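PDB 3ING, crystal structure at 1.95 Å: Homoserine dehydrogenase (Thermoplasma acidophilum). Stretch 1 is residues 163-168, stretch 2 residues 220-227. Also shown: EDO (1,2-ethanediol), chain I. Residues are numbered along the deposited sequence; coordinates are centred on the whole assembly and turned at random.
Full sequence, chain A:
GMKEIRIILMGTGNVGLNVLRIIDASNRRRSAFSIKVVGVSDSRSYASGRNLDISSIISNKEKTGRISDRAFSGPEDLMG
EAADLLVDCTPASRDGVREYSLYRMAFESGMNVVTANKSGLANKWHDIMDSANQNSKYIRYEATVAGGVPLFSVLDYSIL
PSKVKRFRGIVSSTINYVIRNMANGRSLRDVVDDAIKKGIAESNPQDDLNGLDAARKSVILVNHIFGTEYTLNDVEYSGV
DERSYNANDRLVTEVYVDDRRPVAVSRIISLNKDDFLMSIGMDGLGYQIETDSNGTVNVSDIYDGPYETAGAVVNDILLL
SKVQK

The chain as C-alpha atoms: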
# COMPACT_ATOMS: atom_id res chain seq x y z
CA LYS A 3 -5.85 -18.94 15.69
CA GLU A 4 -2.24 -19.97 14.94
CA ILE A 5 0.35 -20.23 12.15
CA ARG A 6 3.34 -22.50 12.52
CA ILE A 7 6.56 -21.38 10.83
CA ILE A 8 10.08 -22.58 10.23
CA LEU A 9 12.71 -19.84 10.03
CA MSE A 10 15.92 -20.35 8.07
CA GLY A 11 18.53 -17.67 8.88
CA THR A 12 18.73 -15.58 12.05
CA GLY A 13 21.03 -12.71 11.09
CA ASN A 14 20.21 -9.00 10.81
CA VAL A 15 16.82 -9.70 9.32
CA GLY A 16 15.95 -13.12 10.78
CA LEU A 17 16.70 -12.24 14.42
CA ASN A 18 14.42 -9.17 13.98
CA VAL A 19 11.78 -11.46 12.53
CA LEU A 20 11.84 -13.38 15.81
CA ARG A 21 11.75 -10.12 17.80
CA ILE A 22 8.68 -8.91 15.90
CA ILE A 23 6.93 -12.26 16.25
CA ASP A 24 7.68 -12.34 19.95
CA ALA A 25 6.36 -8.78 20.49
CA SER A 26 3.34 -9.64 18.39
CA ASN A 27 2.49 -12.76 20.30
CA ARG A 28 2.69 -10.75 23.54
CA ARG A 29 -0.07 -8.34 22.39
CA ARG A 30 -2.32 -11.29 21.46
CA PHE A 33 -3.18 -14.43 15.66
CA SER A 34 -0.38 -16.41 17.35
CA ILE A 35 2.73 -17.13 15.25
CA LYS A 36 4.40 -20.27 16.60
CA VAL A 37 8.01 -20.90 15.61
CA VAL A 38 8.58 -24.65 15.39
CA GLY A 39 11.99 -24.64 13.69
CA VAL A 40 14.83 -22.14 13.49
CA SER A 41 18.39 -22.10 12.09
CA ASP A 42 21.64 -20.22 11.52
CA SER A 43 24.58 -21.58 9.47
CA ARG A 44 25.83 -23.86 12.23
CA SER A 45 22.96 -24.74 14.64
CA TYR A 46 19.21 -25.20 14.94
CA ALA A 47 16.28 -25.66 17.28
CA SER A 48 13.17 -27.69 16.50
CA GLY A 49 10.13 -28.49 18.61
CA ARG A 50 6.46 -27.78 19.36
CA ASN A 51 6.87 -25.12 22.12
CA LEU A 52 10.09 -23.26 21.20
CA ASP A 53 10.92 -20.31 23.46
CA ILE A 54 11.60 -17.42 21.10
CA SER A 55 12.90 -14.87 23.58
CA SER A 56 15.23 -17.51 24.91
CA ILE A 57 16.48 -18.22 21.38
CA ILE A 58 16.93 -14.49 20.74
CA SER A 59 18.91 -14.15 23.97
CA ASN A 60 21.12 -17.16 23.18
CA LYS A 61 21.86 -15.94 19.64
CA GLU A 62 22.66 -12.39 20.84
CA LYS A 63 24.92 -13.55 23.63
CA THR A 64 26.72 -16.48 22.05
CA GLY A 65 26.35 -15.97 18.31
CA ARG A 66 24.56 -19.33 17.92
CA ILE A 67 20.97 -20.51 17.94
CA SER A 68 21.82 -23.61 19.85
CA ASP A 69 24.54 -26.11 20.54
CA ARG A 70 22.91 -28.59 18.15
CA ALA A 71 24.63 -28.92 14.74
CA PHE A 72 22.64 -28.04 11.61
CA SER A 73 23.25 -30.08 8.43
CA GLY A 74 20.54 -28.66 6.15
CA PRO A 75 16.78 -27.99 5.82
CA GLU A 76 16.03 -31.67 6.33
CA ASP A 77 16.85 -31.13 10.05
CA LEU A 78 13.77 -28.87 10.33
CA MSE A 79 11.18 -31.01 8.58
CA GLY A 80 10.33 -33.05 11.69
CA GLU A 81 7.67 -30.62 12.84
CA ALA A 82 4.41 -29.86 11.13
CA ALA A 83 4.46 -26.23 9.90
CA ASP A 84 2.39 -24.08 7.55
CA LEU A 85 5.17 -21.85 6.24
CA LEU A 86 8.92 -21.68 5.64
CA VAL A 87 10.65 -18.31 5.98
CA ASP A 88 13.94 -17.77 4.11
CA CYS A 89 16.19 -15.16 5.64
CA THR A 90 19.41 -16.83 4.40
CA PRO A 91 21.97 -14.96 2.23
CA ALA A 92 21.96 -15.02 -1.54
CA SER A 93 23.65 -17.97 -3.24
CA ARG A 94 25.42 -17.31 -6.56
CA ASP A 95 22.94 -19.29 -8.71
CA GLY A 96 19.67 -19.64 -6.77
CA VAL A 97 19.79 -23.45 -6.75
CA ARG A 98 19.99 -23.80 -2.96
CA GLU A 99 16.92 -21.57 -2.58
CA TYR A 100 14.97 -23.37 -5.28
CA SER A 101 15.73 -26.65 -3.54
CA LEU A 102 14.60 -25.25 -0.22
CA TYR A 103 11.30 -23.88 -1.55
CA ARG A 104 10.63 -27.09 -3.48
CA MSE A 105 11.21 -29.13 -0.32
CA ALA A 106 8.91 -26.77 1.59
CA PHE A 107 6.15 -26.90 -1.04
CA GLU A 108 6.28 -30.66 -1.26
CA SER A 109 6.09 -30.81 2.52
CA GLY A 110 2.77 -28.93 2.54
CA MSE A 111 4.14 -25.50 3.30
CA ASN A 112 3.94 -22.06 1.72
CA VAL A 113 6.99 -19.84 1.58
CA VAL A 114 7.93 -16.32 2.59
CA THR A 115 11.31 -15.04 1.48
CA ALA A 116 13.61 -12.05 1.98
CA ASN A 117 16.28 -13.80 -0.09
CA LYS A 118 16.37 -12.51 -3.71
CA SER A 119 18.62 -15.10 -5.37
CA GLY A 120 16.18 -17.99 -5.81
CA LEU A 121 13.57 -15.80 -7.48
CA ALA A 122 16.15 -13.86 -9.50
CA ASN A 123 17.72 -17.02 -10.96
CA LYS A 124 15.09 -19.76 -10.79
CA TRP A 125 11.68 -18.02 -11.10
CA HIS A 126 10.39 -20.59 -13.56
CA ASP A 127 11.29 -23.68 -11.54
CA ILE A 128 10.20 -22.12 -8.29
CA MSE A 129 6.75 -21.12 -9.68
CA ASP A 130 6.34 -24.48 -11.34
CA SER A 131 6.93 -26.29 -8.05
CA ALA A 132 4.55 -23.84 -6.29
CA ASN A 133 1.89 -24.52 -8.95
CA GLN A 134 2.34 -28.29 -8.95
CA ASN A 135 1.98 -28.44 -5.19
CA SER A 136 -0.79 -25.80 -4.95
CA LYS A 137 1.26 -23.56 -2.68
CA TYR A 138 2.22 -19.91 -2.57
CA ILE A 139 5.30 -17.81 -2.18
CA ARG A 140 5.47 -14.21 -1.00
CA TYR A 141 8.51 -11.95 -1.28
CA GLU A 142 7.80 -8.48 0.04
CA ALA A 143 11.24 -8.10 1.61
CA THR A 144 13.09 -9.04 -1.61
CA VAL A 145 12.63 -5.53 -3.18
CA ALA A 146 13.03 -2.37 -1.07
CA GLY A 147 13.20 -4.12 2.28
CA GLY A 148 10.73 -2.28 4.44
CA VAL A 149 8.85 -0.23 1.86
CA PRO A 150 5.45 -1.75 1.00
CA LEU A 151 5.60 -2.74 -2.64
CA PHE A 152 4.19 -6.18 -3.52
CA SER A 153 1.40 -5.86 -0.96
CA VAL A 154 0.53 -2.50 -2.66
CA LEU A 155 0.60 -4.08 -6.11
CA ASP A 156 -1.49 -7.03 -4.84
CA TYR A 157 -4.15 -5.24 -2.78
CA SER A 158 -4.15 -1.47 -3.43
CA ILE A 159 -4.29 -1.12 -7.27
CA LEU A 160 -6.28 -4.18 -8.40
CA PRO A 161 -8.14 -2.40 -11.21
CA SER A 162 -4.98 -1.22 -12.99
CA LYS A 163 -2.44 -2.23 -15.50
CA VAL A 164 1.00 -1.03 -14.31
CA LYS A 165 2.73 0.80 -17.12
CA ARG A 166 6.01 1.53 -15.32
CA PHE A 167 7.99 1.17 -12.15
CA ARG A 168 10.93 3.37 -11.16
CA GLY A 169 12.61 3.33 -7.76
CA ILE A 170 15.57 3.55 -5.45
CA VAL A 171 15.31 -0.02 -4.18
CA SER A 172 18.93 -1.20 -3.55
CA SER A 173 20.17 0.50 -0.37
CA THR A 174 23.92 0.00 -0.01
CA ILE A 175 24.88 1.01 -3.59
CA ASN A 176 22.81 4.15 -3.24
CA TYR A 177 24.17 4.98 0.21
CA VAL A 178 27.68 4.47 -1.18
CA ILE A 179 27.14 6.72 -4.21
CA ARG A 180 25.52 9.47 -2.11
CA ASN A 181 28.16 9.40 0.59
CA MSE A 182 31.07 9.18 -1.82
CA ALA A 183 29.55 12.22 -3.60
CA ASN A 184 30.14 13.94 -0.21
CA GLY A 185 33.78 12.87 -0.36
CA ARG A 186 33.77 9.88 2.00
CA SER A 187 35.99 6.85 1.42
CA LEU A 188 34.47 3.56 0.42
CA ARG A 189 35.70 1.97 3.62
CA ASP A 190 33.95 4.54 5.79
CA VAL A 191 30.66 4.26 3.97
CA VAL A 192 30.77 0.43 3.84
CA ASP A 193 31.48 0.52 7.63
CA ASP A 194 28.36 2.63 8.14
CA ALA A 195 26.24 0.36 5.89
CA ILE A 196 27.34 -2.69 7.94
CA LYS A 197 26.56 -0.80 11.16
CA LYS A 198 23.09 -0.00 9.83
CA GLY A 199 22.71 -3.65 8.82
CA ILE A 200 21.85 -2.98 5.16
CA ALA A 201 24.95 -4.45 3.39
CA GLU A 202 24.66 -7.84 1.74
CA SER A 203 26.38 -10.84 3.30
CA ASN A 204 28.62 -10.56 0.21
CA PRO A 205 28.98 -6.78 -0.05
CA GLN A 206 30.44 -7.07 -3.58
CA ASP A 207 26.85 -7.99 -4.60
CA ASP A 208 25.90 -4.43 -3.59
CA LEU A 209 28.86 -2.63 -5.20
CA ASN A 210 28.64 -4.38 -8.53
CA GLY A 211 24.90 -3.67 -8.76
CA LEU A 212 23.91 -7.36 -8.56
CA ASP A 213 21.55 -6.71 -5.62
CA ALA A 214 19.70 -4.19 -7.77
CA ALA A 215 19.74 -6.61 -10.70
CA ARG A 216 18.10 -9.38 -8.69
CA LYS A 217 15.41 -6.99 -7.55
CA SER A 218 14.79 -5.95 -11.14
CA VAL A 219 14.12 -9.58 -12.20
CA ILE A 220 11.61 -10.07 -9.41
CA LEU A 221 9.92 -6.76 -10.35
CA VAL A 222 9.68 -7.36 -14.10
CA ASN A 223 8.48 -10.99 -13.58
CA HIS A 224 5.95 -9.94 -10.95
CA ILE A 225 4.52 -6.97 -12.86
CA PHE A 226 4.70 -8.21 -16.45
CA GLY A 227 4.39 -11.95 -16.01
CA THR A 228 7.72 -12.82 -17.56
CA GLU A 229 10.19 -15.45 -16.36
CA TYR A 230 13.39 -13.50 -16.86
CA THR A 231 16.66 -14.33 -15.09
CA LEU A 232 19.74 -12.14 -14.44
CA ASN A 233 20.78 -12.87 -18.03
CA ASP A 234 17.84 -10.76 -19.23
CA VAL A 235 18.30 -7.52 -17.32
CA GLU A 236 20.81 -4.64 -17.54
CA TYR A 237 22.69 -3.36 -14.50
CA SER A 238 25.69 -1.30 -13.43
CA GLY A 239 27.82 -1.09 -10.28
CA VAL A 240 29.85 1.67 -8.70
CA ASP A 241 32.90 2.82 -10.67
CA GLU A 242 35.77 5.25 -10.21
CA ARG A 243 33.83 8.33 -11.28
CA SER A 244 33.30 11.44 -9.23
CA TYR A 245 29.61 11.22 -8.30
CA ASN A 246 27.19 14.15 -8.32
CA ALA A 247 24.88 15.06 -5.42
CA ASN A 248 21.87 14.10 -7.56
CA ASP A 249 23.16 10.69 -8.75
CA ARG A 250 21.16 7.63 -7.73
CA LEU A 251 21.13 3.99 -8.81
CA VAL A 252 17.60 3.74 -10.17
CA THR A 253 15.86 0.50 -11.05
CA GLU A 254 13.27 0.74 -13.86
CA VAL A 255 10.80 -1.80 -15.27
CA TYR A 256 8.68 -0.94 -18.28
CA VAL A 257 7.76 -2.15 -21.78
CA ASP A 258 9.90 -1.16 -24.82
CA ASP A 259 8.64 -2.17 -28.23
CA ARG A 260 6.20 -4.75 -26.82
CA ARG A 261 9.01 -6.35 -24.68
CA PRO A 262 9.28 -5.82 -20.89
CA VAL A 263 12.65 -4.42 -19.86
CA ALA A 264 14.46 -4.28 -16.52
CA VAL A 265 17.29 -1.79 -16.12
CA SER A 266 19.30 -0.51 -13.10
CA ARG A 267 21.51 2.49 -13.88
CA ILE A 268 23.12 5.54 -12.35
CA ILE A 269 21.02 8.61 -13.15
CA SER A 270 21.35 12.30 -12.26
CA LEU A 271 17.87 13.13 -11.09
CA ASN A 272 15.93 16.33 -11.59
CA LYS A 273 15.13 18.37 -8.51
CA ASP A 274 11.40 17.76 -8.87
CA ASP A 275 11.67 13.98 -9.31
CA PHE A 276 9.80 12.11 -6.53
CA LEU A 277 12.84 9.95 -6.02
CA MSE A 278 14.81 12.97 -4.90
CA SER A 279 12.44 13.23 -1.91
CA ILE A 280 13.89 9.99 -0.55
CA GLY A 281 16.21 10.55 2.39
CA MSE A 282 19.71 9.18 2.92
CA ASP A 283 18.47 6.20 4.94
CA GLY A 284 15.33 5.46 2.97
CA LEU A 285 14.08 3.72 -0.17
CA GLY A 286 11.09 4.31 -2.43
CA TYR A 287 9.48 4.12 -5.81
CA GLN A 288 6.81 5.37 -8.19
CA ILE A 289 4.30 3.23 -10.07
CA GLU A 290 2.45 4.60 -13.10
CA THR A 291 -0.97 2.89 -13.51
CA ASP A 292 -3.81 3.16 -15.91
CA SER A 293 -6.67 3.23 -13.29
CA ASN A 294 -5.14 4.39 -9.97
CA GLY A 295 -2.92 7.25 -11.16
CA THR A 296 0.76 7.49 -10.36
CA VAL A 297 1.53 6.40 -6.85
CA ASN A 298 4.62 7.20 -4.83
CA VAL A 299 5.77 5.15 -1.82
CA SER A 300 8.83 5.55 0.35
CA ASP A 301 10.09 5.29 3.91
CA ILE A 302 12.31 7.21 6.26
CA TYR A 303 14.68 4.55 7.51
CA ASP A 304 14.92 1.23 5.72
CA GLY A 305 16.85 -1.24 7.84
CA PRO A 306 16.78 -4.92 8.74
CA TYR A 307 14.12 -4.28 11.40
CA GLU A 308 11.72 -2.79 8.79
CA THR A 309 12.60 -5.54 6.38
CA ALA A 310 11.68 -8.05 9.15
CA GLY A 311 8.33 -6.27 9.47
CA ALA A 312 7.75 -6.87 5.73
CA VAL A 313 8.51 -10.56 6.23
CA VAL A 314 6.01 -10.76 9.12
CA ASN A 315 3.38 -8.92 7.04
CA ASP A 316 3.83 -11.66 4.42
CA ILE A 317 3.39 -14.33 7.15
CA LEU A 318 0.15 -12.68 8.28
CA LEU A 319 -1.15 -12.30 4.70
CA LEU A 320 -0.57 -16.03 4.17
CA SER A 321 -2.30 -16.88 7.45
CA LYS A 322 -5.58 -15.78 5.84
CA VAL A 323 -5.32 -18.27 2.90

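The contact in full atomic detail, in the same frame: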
# COMPACT_ATOMS: atom_id res chain seq x y z
N LYS A 163 -3.69 -1.76 -14.91
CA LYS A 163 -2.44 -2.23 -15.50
C LYS A 163 -1.32 -1.26 -15.05
O LYS A 163 -1.50 -0.05 -15.04
CB LYS A 163 -2.53 -2.22 -17.01
CG LYS A 163 -3.50 -3.25 -17.58
CD LYS A 163 -3.55 -3.20 -19.11
CE LYS A 163 -4.33 -4.38 -19.70
NZ LYS A 163 -4.69 -4.24 -21.16
N VAL A 164 -0.19 -1.80 -14.64
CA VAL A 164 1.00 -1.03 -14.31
C VAL A 164 1.77 -0.82 -15.58
O VAL A 164 2.13 -1.80 -16.30
CB VAL A 164 1.94 -1.72 -13.30
CG1 VAL A 164 3.23 -0.91 -13.14
CG2 VAL A 164 1.26 -1.88 -11.95
N LYS A 165 2.00 0.43 -15.90
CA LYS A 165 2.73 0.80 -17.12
C LYS A 165 4.23 0.89 -16.84
O LYS A 165 5.05 0.47 -17.66
CB LYS A 165 2.25 2.14 -17.65
CG LYS A 165 0.68 2.33 -17.76
CD LYS A 165 -0.07 1.37 -18.72
N ARG A 166 4.59 1.41 -15.67
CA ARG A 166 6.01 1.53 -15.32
C ARG A 166 6.28 1.61 -13.84
O ARG A 166 5.49 2.16 -13.10
CB ARG A 166 6.55 2.82 -15.93
CG ARG A 166 8.05 2.98 -15.79
CD ARG A 166 8.62 4.12 -16.70
NE ARG A 166 8.33 5.44 -16.16
N PHE A 167 7.42 1.07 -13.47
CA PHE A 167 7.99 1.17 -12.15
C PHE A 167 9.36 1.84 -12.22
O PHE A 167 10.19 1.48 -13.04
CB PHE A 167 8.10 -0.20 -11.55
CG PHE A 167 8.75 -0.25 -10.15
CD1 PHE A 167 10.13 -0.18 -10.02
CD2 PHE A 167 7.99 -0.45 -9.02
CE1 PHE A 167 10.71 -0.22 -8.73
CE2 PHE A 167 8.55 -0.49 -7.76
CZ PHE A 167 9.90 -0.37 -7.60
N ARG A 168 9.60 2.79 -11.32
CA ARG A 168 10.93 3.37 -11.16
C ARG A 168 11.20 3.61 -9.67
O ARG A 168 10.36 4.13 -8.97
CB ARG A 168 11.06 4.64 -12.00
CG ARG A 168 10.11 5.74 -11.65
CD ARG A 168 10.11 6.83 -12.78
NE ARG A 168 11.43 7.42 -12.84
CZ ARG A 168 11.85 8.37 -12.01
NH1 ARG A 168 11.01 8.87 -11.12
NH2 ARG A 168 13.09 8.82 -12.09
N ILE A 220 12.80 -9.80 -10.20
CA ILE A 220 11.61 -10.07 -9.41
C ILE A 220 10.51 -9.08 -9.81
O ILE A 220 9.36 -9.47 -10.02
CB ILE A 220 11.92 -10.02 -7.89
CG1 ILE A 220 12.95 -11.09 -7.56
CG2 ILE A 220 10.59 -10.15 -7.03
CD1 ILE A 220 13.52 -10.99 -6.17
N LEU A 221 10.89 -7.81 -9.96
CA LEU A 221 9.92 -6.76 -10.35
C LEU A 221 9.33 -6.99 -11.73
O LEU A 221 8.11 -6.97 -11.89
CB LEU A 221 10.57 -5.36 -10.30
CG LEU A 221 10.83 -4.72 -8.94
CD1 LEU A 221 11.83 -3.56 -9.10
CD2 LEU A 221 9.52 -4.27 -8.29
N VAL A 222 10.18 -7.17 -12.73
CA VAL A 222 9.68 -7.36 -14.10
C VAL A 222 8.84 -8.63 -14.18
O VAL A 222 7.77 -8.62 -14.77
CB VAL A 222 10.81 -7.32 -15.17
CG1 VAL A 222 11.69 -8.63 -15.16
CG2 VAL A 222 10.20 -7.04 -16.60
N ASN A 223 9.27 -9.73 -13.54
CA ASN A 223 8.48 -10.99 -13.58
C ASN A 223 7.15 -10.85 -12.83
O ASN A 223 6.12 -11.30 -13.28
CB ASN A 223 9.28 -12.18 -13.00
CG ASN A 223 10.48 -12.54 -13.84
OD1 ASN A 223 10.61 -12.12 -14.99
ND2 ASN A 223 11.32 -13.42 -13.29
N HIS A 224 7.18 -10.22 -11.66
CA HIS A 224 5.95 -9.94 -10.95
C HIS A 224 4.95 -9.06 -11.75
O HIS A 224 3.81 -9.39 -11.88
CB HIS A 224 6.21 -9.20 -9.65
CG HIS A 224 4.98 -9.00 -8.84
ND1 HIS A 224 4.65 -9.83 -7.78
CD2 HIS A 224 3.97 -8.11 -8.94
CE1 HIS A 224 3.50 -9.44 -7.26
NE2 HIS A 224 3.06 -8.41 -7.95
N ILE A 225 5.40 -7.92 -12.25
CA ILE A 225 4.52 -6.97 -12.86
C ILE A 225 4.10 -7.43 -14.24
O ILE A 225 2.89 -7.33 -14.56
CB ILE A 225 5.15 -5.60 -12.94
CG1 ILE A 225 5.43 -5.09 -11.52
CG2 ILE A 225 4.25 -4.64 -13.75
CD1 ILE A 225 6.30 -3.84 -11.42
N PHE A 226 5.05 -7.89 -15.07
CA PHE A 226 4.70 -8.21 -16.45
C PHE A 226 4.53 -9.68 -16.78
O PHE A 226 4.24 -10.04 -17.91
CB PHE A 226 5.69 -7.53 -17.39
CG PHE A 226 5.60 -6.02 -17.34
CD1 PHE A 226 4.49 -5.37 -17.84
CD2 PHE A 226 6.58 -5.27 -16.73
CE1 PHE A 226 4.38 -3.99 -17.77
CE2 PHE A 226 6.48 -3.88 -16.67
CZ PHE A 226 5.38 -3.26 -17.19
N GLY A 227 4.67 -10.55 -15.78
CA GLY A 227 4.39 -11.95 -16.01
C GLY A 227 5.44 -12.69 -16.81
O GLY A 227 5.15 -13.74 -17.39
C1 EDO I . 0.13 -5.21 -15.63
O1 EDO I . 1.14 -4.67 -16.51
C2 EDO I . 0.29 -4.83 -14.15
O2 EDO I . 0.76 -5.88 -13.23

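The most unusual feature of this contact is that its only hydrogen-bonded link runs through a small molecule. No hydrogen bond passes directly between the modelled atoms of the two stretches, but a 1,2-ethanediol, probably carried over from the crystallisation liquor, joins them at one end. Its O1 donates to the backbone O of V164 at 3.0 Å, and its O2 donates to the backbone O of I225 at 2.9 Å. Both protein partners are carbonyl oxygens, which can only accept, so neither could bond to the other; a diol, with a donor at each end, suits the gap between them.

Most of the rest is apolar packing of a strand, 164-168, against a helix, 220-226. The two run nearly antiparallel, at 170°, with their axes 10.0 Å apart at closest approach. In a strand, alternate side chains point to the same side, and here V164 and F167 turn their CA-to-CB bonds toward the helix while K165, R166 and R168 turn theirs away. The alternation is thus interrupted at K165 and R166, where K165 has a psi of -39°, far from the usual extended value. On the helix, L221 and I225 lie four residues apart, about one turn, and so face the strand together.

F167 is buried and fills the space beside these two residues. L221 places CD2 over one face of its ring, 4.0 Å from the centroid and 13° off the normal, a CH-pi contact in which a methyl group meets the aromatic cloud. The branched leucine also brings CD1 to 3.5 Å from F167 CE1. I225 reaches both strand residues: its CG2 lies 3.8 Å from V164 CB, and its CD1 lies 4.1 Å from F167 CB. Beta-branching sets CG2 close to the helix backbone, while the longer arm extends to CD1, so one isoleucine can serve two neighbours. V164, compact and also beta-branched, fits where the backbones come nearest, with its CA 7.1 Å from the CA of I225.

F226 starts sideways, but the end of its side chain comes nearer the strand. Its CE1 approaches V164 O at 3.5 Å and its CZ lies 3.8 Å from K165 O, which sits at the ring edge, where the slightly positive ring hydrogens suit a carbonyl oxygen. G227 then leaves the helix with a phi of 74°, a conformation that favours glycine.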